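Local coordinates for protein carbohydrate deacetylase Agd3 (Neosartorya fumigata, PDB 6NWZ) that binds zinc and probably removes N-acetyl groups from the exopolysaccharide galactosaminogalactan, and is required for Aspergillus fumigatus biofilm formation, at residues 78-83 and 117-122; 125-130 and 211-216. All blocks are in the same frame, centred on the assembly; numbering follows the deposited sequence.

Contact 1. Residues 78-83 and 117-122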
loop_
_atom_site.group_PDB
_atom_site.type_symbol
_atom_site.label_atom_id
_atom_site.label_comp_id
_atom_site.label_asym_id
_atom_site.label_seq_id
_atom_site.Cartn_x
_atom_site.Cartn_y
_atom_site.Cartn_z
ATOM N N VAL A 78 -13.471 10.687 16.935
ATOM C CA VAL A 78 -13.768 9.292 16.634
ATOM C C VAL A 78 -13.766 8.523 17.944
ATOM O O VAL A 78 -12.805 8.608 18.718
ATOM C CB VAL A 78 -12.754 8.682 15.649
ATOM C CG1 VAL A 78 -13.330 7.425 15.010
ATOM C CG2 VAL A 78 -12.343 9.694 14.593
ATOM N N VAL A 79 -14.840 7.780 18.196
ATOM C CA VAL A 79 -14.987 7.004 19.420
ATOM C C VAL A 79 -15.318 5.571 19.042
ATOM O O VAL A 79 -16.255 5.329 18.272
ATOM C CB VAL A 79 -16.078 7.576 20.341
ATOM C CG1 VAL A 79 -15.953 6.970 21.735
ATOM C CG2 VAL A 79 -15.999 9.096 20.381
ATOM N N ALA A 80 -14.565 4.628 19.593
ATOM C CA ALA A 80 -14.726 3.214 19.289
ATOM C C ALA A 80 -15.461 2.527 20.434
ATOM O O ALA A 80 -14.994 2.551 21.579
ATOM C CB ALA A 80 -13.367 2.557 19.047
ATOM N N ALA A 81 -16.612 1.927 20.120
ATOM C CA ALA A 81 -17.385 1.115 21.061
ATOM C C ALA A 81 -17.853 1.916 22.274
ATOM O O ALA A 81 -18.054 1.356 23.356
ATOM C CB ALA A 81 -16.591 -0.117 21.511
ATOM N N GLU A 82 -18.033 3.229 22.106
ATOM C CA GLU A 82 -18.482 4.125 23.172
ATOM C C GLU A 82 -17.620 4.030 24.428
ATOM O O GLU A 82 -18.097 4.350 25.523
ATOM C CB GLU A 82 -19.947 3.862 23.543
ATOM C CG GLU A 82 -20.957 4.307 22.512
ATOM C CD GLU A 82 -22.354 3.793 22.813
ATOM O OE1 GLU A 82 -22.566 2.564 22.752
ATOM O OE2 GLU A 82 -23.241 4.617 23.111
ATOM N N VAL A 83 -16.353 3.627 24.282
ATOM C CA VAL A 83 -15.463 3.245 25.381
ATOM C C VAL A 83 -16.256 2.628 26.529
ATOM O O VAL A 83 -16.215 3.106 27.670
ATOM C CB VAL A 83 -14.591 4.427 25.857
ATOM C CG1 VAL A 83 -13.582 4.775 24.785
ATOM C CG2 VAL A 83 -15.413 5.659 26.225
ATOM N N VAL A 117 -17.522 10.585 14.654
ATOM C CA VAL A 117 -17.691 9.259 14.075
ATOM C C VAL A 117 -17.654 8.239 15.204
ATOM O O VAL A 117 -16.777 8.299 16.073
ATOM C CB VAL A 117 -16.606 8.957 13.027
ATOM C CG1 VAL A 117 -16.656 7.494 12.612
ATOM C CG2 VAL A 117 -16.771 9.868 11.820
ATOM N N GLN A 118 -18.609 7.311 15.196
ATOM C CA GLN A 118 -18.645 6.215 16.157
ATOM C C GLN A 118 -18.805 4.904 15.404
ATOM O O GLN A 118 -19.747 4.748 14.621
ATOM C CB GLN A 118 -19.785 6.390 17.160
ATOM C CG GLN A 118 -19.691 7.650 17.982
ATOM C CD GLN A 118 -20.289 7.472 19.357
ATOM O OE1 GLN A 118 -20.047 6.465 20.025
ATOM N NE2 GLN A 118 -21.079 8.445 19.787
ATOM N N PHE A 119 -17.892 3.967 15.638
ATOM C CA PHE A 119 -17.986 2.648 15.039
ATOM C C PHE A 119 -17.855 1.587 16.120
ATOM O O PHE A 119 -17.334 1.838 17.211
ATOM C CB PHE A 119 -16.938 2.435 13.925
ATOM C CG PHE A 119 -15.501 2.524 14.383
ATOM C CD1 PHE A 119 -14.879 1.449 15.012
ATOM C CD2 PHE A 119 -14.753 3.666 14.134
ATOM C CE1 PHE A 119 -13.550 1.529 15.415
ATOM C CE2 PHE A 119 -13.423 3.751 14.531
ATOM C CZ PHE A 119 -12.822 2.679 15.172
ATOM N N ASP A 120 -18.343 0.388 15.792
ATOM C CA ASP A 120 -18.426 -0.728 16.735
ATOM C C ASP A 120 -19.364 -0.392 17.893
ATOM O O ASP A 120 -19.081 -0.686 19.055
ATOM C CB ASP A 120 -17.039 -1.136 17.241
ATOM C CG ASP A 120 -17.039 -2.491 17.920
ATOM O OD1 ASP A 120 -18.016 -3.248 17.742
ATOM O OD2 ASP A 120 -16.064 -2.792 18.642
ATOM N N VAL A 121 -20.500 0.226 17.571
ATOM C CA VAL A 121 -21.501 0.594 18.563
ATOM C C VAL A 121 -22.787 -0.178 18.292
ATOM O O VAL A 121 -23.097 -0.541 17.153
ATOM C CB VAL A 121 -21.770 2.117 18.584
ATOM C CG1 VAL A 121 -20.506 2.874 18.961
ATOM C CG2 VAL A 121 -22.305 2.593 17.241
ATOM N N TYR A 122 -23.528 -0.432 19.364
ATOM C CA TYR A 122 -24.801 -1.137 19.274
ATOM C C TYR A 122 -25.911 -0.142 18.956
ATOM O O TYR A 122 -25.952 0.938 19.554
ATOM C CB TYR A 122 -25.089 -1.866 20.590
ATOM C CG TYR A 122 -26.405 -2.618 20.630
ATOM C CD1 TYR A 122 -26.509 -3.912 20.132
ATOM C CD2 TYR A 122 -27.541 -2.037 21.186
ATOM C CE1 TYR A 122 -27.718 -4.606 20.175
ATOM C CE2 TYR A 122 -28.750 -2.720 21.234
ATOM C CZ TYR A 122 -28.833 -4.002 20.729
ATOM O OH TYR A 122 -30.033 -4.674 20.781
HETATM O O HOH W 1 -22.082 0.081 22.029
#
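Val79 and Ala81 each give their backbone N-H to the strand 117-119, pairing it in parallel with strand 78-80; the short axes lie 4.8 Å apart and are inclined by 16°. Val79 N donates to Val117 O at 2.9 Å and Ala81 N to Phe119 O at 3.0 Å, while the return bond from Phe119 N to Val79 O is weak at 3.4 Å. This alternation along Val79, Phe119 and Ala81 is the ladder of a parallel pair.

Apolar contacts fill the face carrying Val78, Ala80, Val117 and Phe119. Val78 CG1, anti to its backbone N (chi1 -161°), reaches Phe119 CE2 at 3.7 Å, and Ala80 CB approaches CE1 of the same ring at 3.8 Å. Trp233 of helix 224-237 adjoins both Val78 and Val117.

On the face of Val79 and Gln118, the Gln118 and Glu82 side chains cross at about a right angle, amide and carboxylate planes 57° apart; Gln118 OE1 packs 3.4 Å from Glu82 CG, and Gln211 bonds the amide nitrogen. In the loops, a water donates to Glu82 OE1 (2.6 Å) and accepts from Tyr122 N. The chemistry implies strand pairing sealed by an apolar face, with a water linking the loops.

Contact 2. Residues 125-130 and 211-216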
loop_
_atom_site.group_PDB
_atom_site.type_symbol
_atom_site.label_atom_id
_atom_site.label_comp_id
_atom_site.label_asym_id
_atom_site.label_seq_id
_atom_site.Cartn_x
_atom_site.Cartn_y
_atom_site.Cartn_z
ATOM N N PRO A 125 -30.846 4.528 20.979
ATOM C CA PRO A 125 -31.440 5.857 20.762
ATOM C C PRO A 125 -30.415 6.943 20.483
ATOM O O PRO A 125 -30.719 7.892 19.751
ATOM C CB PRO A 125 -32.195 6.119 22.073
ATOM C CG PRO A 125 -32.408 4.770 22.671
ATOM C CD PRO A 125 -31.195 3.978 22.298
ATOM N N LYS A 126 -29.205 6.829 21.039
ATOM C CA LYS A 126 -28.159 7.812 20.777
ATOM C C LYS A 126 -27.729 7.824 19.316
ATOM O O LYS A 126 -27.066 8.773 18.883
ATOM C CB LYS A 126 -26.948 7.537 21.669
ATOM C CG LYS A 126 -27.236 7.631 23.155
ATOM C CD LYS A 126 -26.266 6.777 23.951
ATOM C CE LYS A 126 -26.259 5.343 23.435
ATOM N NZ LYS A 126 -27.632 4.766 23.315
ATOM N N PHE A 127 -28.083 6.793 18.550
ATOM C CA PHE A 127 -27.745 6.721 17.136
ATOM C C PHE A 127 -28.990 6.687 16.260
ATOM O O PHE A 127 -28.910 6.317 15.083
ATOM C CB PHE A 127 -26.858 5.507 16.862
ATOM C CG PHE A 127 -25.657 5.429 17.758
ATOM C CD1 PHE A 127 -24.662 6.393 17.691
ATOM C CD2 PHE A 127 -25.528 4.404 18.678
ATOM C CE1 PHE A 127 -23.557 6.326 18.516
ATOM C CE2 PHE A 127 -24.429 4.331 19.504
ATOM C CZ PHE A 127 -23.440 5.293 19.425
ATOM N N GLY A 128 -30.139 7.059 16.820
ATOM C CA GLY A 128 -31.361 7.187 16.045
ATOM C C GLY A 128 -31.862 5.894 15.447
ATOM O O GLY A 128 -32.541 5.919 14.413
ATOM N N ALA A 129 -31.556 4.760 16.072
ATOM C CA ALA A 129 -31.944 3.468 15.530
ATOM C C ALA A 129 -32.153 2.476 16.665
ATOM O O ALA A 129 -31.770 2.715 17.812
ATOM C CB ALA A 129 -30.898 2.936 14.542
ATOM N N SER A 130 -32.772 1.351 16.324
ATOM C CA SER A 130 -32.950 0.237 17.239
ATOM C C SER A 130 -32.542 -1.050 16.543
ATOM O O SER A 130 -32.661 -1.181 15.320
ATOM C CB SER A 130 -34.392 0.115 17.717
ATOM O OG SER A 130 -35.273 0.141 16.609
ATOM N N GLN A 211 -23.308 13.321 13.277
ATOM C CA GLN A 211 -22.667 12.110 13.764
ATOM C C GLN A 211 -22.810 11.021 12.713
ATOM O O GLN A 211 -23.851 10.922 12.058
ATOM C CB GLN A 211 -23.293 11.663 15.092
ATOM C CG GLN A 211 -22.710 10.391 15.683
ATOM C CD GLN A 211 -23.354 10.028 17.007
ATOM O OE1 GLN A 211 -22.759 10.211 18.070
ATOM N NE2 GLN A 211 -24.579 9.516 16.950
ATOM N N MET A 212 -21.762 10.218 12.549
ATOM C CA MET A 212 -21.792 9.046 11.681
ATOM C C MET A 212 -21.537 7.817 12.545
ATOM O O MET A 212 -20.522 7.750 13.248
ATOM C CB MET A 212 -20.759 9.161 10.553
ATOM C CG MET A 212 -20.628 7.900 9.704
ATOM S SD MET A 212 -19.529 8.044 8.276
ATOM C CE MET A 212 -20.484 9.091 7.187
ATOM N N ALA A 213 -22.463 6.858 12.503
ATOM C CA ALA A 213 -22.439 5.693 13.379
ATOM C C ALA A 213 -22.411 4.415 12.555
ATOM O O ALA A 213 -23.234 4.236 11.651
ATOM C CB ALA A 213 -23.651 5.679 14.319
ATOM N N PHE A 214 -21.478 3.524 12.885
ATOM C CA PHE A 214 -21.325 2.237 12.218
ATOM C C PHE A 214 -21.719 1.124 13.183
ATOM O O PHE A 214 -21.093 0.961 14.237
ATOM C CB PHE A 214 -19.889 2.037 11.732
ATOM C CG PHE A 214 -19.559 2.781 10.463
ATOM C CD1 PHE A 214 -19.141 4.098 10.504
ATOM C CD2 PHE A 214 -19.648 2.151 9.230
ATOM C CE1 PHE A 214 -18.829 4.781 9.343
ATOM C CE2 PHE A 214 -19.340 2.828 8.064
ATOM C CZ PHE A 214 -18.930 4.145 8.119
ATOM N N PHE A 215 -22.747 0.360 12.822
ATOM C CA PHE A 215 -23.216 -0.775 13.617
ATOM C C PHE A 215 -22.444 -2.053 13.313
ATOM O O PHE A 215 -23.026 -3.140 13.237
ATOM C CB PHE A 215 -24.710 -0.977 13.381
ATOM C CG PHE A 215 -25.537 0.251 13.642
ATOM C CD1 PHE A 215 -25.319 1.024 14.771
ATOM C CD2 PHE A 215 -26.525 0.639 12.748
ATOM C CE1 PHE A 215 -26.080 2.160 15.011
ATOM C CE2 PHE A 215 -27.288 1.774 12.982
ATOM C CZ PHE A 215 -27.063 2.534 14.115
ATOM N N ILE A 216 -21.128 -1.948 13.128
ATOM C CA ILE A 216 -20.280 -3.092 12.824
ATOM C C ILE A 216 -18.905 -2.821 13.417
ATOM O O ILE A 216 -18.479 -1.669 13.532
ATOM C CB ILE A 216 -20.210 -3.355 11.298
ATOM C CG1 ILE A 216 -19.341 -4.573 10.991
ATOM C CG2 ILE A 216 -19.700 -2.125 10.549
ATOM C CD1 ILE A 216 -19.337 -4.954 9.532
#
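Phe127 holds CG anti to its carbonyl carbon (chi1 -52°), and from there its ring reaches strand 211-214; Gln211 answers with a fully extended chain, which carries its amide to the ring's edge. Gln211 NE2 lies near the ring plane, 3.2 Å from Phe127 CD1, with the amide and ring planes 43° apart.

The same nitrogen donates to Lys126 O at 3.2 Å. That acceptor lies close to the amide plane, but the N-H...O angle is 149° and the donor is tilted from the carbonyl plane, so the bond is bent. NE2 also bonds Asn204 OD1, and OE1 accepts from Gln118 NE2; partners at both ends of the amide would fix its rotation.

Farther along segment 211-216, the packing is apolar. Ala213 CB sits 3.6 Å from Phe127 CD1, approaching the ring obliquely. Phe127 CB meets the edge of the Phe215 ring in its plane, 3.9 Å from CE1, and Ala129 CB lies 3.9 Å from Phe215 CZ.

In the CBM87 region, the contact sets the turn leading into strand 129-131, which pairs with strand 174-176, against strand 209-214, itself flanked by strands 115-119 and 198-206.

Contacts 1 and 2 lie with their centres about 9 Å apart within the CBM87 region, and contact 1 closes along the chain before contact 2 opens. Strand 115-119 joins them: it pairs in parallel with strand 76-80 on one edge and with strand 209-214 on the other. Probable backbone hydrogen bonds, Gln118 N to Met212 O at 2.8 Å and Phe214 N to Gln118 O at 2.7 Å, tie segment 117-122 to segment 211-216. Residues 123-124 alone separate segment 117-122 from 125-130, whose turn packs back beside the strands. Together the contacts join three neighbouring strands and the turn in what is probably the carbohydrate-binding module.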